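Local coordinates for glycerol uptake operon antiterminator-related protein (Thermotoga maritima, PDB 1VKF), which probably acts in the control of glycerol uptake genes, as a TIM-barrel relative of the glycerol-3-phosphate responsive antiterminators, at residues T160-R165 and I180-M184. Residues are numbered along the deposited sequence.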
loop_
_atom_site.group_PDB
_atom_site.type_symbol
_atom_site.label_atom_id
_atom_site.label_comp_id
_atom_site.label_asym_id
_atom_site.label_seq_id
_atom_site.Cartn_x
_atom_site.Cartn_y
_atom_site.Cartn_z
ATOM N N THR A 160 -1.547 -15.519 10.556
ATOM C CA THR A 160 -2.558 -15.924 11.529
ATOM C C THR A 160 -3.213 -14.700 12.121
ATOM O O THR A 160 -2.648 -13.610 12.100
ATOM C CB THR A 160 -1.933 -16.729 12.698
ATOM O OG1 THR A 160 -1.041 -15.893 13.431
ATOM C CG2 THR A 160 -1.068 -17.866 12.233
ATOM N N GLU A 161 -4.367 -14.905 12.737
ATOM C CA GLU A 161 -5.014 -13.845 13.477
ATOM C C GLU A 161 -4.147 -13.324 14.629
ATOM O O GLU A 161 -4.137 -12.128 14.946
ATOM C CB GLU A 161 -6.361 -14.328 14.011
ATOM C CG GLU A 161 -7.057 -13.323 14.889
ATOM C CD GLU A 161 -8.512 -13.727 15.153
ATOM O OE1 GLU A 161 -9.246 -14.054 14.179
ATOM O OE2 GLU A 161 -8.898 -13.713 16.328
ATOM N N GLU A 162 -3.454 -14.241 15.298
ATOM C CA GLU A 162 -2.616 -13.883 16.442
ATOM C C GLU A 162 -1.484 -12.933 16.005
ATOM O O GLU A 162 -1.186 -11.947 16.671
ATOM C CB GLU A 162 -2.017 -15.124 17.126
ATOM C CG GLU A 162 -3.004 -15.982 17.885
ATOM C CD GLU A 162 -3.727 -17.014 17.028
ATOM O OE1 GLU A 162 -3.536 -17.011 15.793
ATOM O OE2 GLU A 162 -4.538 -17.804 17.581
ATOM N N GLU A 163 -0.854 -13.226 14.874
ATOM C CA GLU A 163 0.186 -12.320 14.340
ATOM C C GLU A 163 -0.384 -10.955 14.015
ATOM O O GLU A 163 0.194 -9.935 14.387
ATOM C CB GLU A 163 0.782 -12.930 13.077
ATOM C CG GLU A 163 1.540 -14.214 13.346
ATOM C CD GLU A 163 2.134 -14.870 12.084
ATOM O OE1 GLU A 163 2.107 -14.294 10.965
ATOM O OE2 GLU A 163 2.675 -15.962 12.233
ATOM N N ALA A 164 -1.566 -10.944 13.381
ATOM C CA ALA A 164 -2.204 -9.698 12.986
ATOM C C ALA A 164 -2.562 -8.845 14.187
ATOM O O ALA A 164 -2.315 -7.666 14.179
ATOM C CB ALA A 164 -3.411 -9.968 12.142
ATOM N N ARG A 165 -3.157 -9.452 15.218
ATOM C CA ARG A 165 -3.566 -8.723 16.427
ATOM C C ARG A 165 -2.392 -8.066 17.103
ATOM O O ARG A 165 -2.434 -6.889 17.545
ATOM C CB ARG A 165 -4.330 -9.642 17.401
ATOM C CG ARG A 165 -5.713 -10.063 16.940
ATOM C CD ARG A 165 -6.608 -10.720 18.042
ATOM N NE ARG A 165 -7.922 -11.118 17.510
ATOM C CZ ARG A 165 -8.910 -10.271 17.218
ATOM N NH1 ARG A 165 -8.775 -8.961 17.421
ATOM N NH2 ARG A 165 -10.052 -10.729 16.721
ATOM N N ILE A 180 -10.094 -14.269 5.708
ATOM C CA ILE A 180 -10.309 -14.505 7.121
ATOM C C ILE A 180 -9.912 -13.272 7.923
ATOM O O ILE A 180 -10.650 -12.838 8.789
ATOM C CB ILE A 180 -9.466 -15.715 7.580
ATOM C CG1 ILE A 180 -10.081 -16.994 7.007
ATOM C CG2 ILE A 180 -9.373 -15.756 9.095
ATOM C CD1 ILE A 180 -9.076 -18.170 6.890
ATOM N N LEU A 181 -8.755 -12.691 7.615
ATOM C CA LEU A 181 -8.331 -11.483 8.318
ATOM C C LEU A 181 -9.247 -10.297 8.043
ATOM O O LEU A 181 -9.470 -9.441 8.934
ATOM C CB LEU A 181 -6.873 -11.100 8.008
ATOM C CG LEU A 181 -5.823 -12.137 8.430
ATOM C CD1 LEU A 181 -4.421 -11.654 8.088
ATOM C CD2 LEU A 181 -5.970 -12.451 9.925
ATOM N N TRP A 182 -9.845 -10.252 6.870
ATOM C CA TRP A 182 -10.791 -9.161 6.535
ATOM C C TRP A 182 -11.975 -9.111 7.508
ATOM O O TRP A 182 -12.556 -8.046 7.737
ATOM C CB TRP A 182 -11.323 -9.290 5.130
ATOM C CG TRP A 182 -10.318 -9.124 4.023
ATOM C CD1 TRP A 182 -8.980 -8.878 4.130
ATOM C CD2 TRP A 182 -10.595 -9.227 2.619
ATOM N NE1 TRP A 182 -8.409 -8.822 2.883
ATOM C CE2 TRP A 182 -9.369 -9.041 1.933
ATOM C CE3 TRP A 182 -11.761 -9.460 1.868
ATOM C CZ2 TRP A 182 -9.287 -9.047 0.547
ATOM C CZ3 TRP A 182 -11.672 -9.485 0.491
ATOM C CH2 TRP A 182 -10.444 -9.290 -0.155
ATOM N N LYS A 183 -12.292 -10.260 8.094
ATOM C CA LYS A 183 -13.467 -10.402 8.953
ATOM C C LYS A 183 -13.157 -10.208 10.418
ATOM O O LYS A 183 -14.071 -10.178 11.218
ATOM C CB LYS A 183 -14.068 -11.799 8.744
ATOM C CG LYS A 183 -14.729 -12.001 7.408
ATOM C CD LYS A 183 -15.291 -13.412 7.295
ATOM C CE LYS A 183 -15.476 -13.855 5.853
ATOM N NZ LYS A 183 -16.413 -12.999 5.071
HETATM N N MSE A 184 -11.883 -10.106 10.798
HETATM C CA MSE A 184 -11.547 -10.296 12.224
HETATM C C MSE A 184 -12.106 -9.159 13.081
HETATM O O MSE A 184 -12.271 -8.044 12.576
HETATM C CB MSE A 184 -10.031 -10.443 12.398
HETATM C CG MSE A 184 -9.281 -9.199 12.153
HETATM SE SE MSE A 184 -7.286 -9.606 12.296
HETATM C CE MSE A 184 -7.256 -9.849 14.110
#
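Neighbouring helices on the outside of a TIM barrel often meet through a few apolar side chains, and the last two helices of this chain illustrate this with a small buried area, 268 Å² over both sides. The helix starting at E161 and the short C-terminal turn of 180-184 follow the adjacent parallel strands 151-155 and 173-176. I180 points its CA-to-CB bond toward the other helix, but its CG2 stays 5.4 Å from E161 OE1, so the contact really begins at L181. L181 CD2 reaches into the first turn of the neighbour, 3.9 Å from E161 CA, 4.1 Å from T160 O and 4.2 Å from A164 CB; L181 also touches T176, and A164 rests on I174, so both are buried against the strand beneath. W182 turns instead to strand 16-21, its NE1 hydrogen-bonded to T176 O, while K183 forms a salt bridge with E31. M184, a selenomethionine and the last residue modelled, then comes back to the helix and supplies the largest contribution. M184 SE lies 3.9 Å from A164 CB, and M184 CE packs 3.6 Å from E161 CG and a tight 3.2 Å from R165 CG, beneath one face of the guanidinium. R165 NE and E161 OE2, 3.0 Å apart, form an i to i+4 salt bridge along the helix; the CG methylenes of both residues pack on the M184 methyl. At the helix start, T160 OG1 accepts from E163 N at 3.0 Å as an N-cap. No hydrogen bond crosses between the segments: the charges of E161 and R165 pair with each other, and cohesion rests on van der Waals contact.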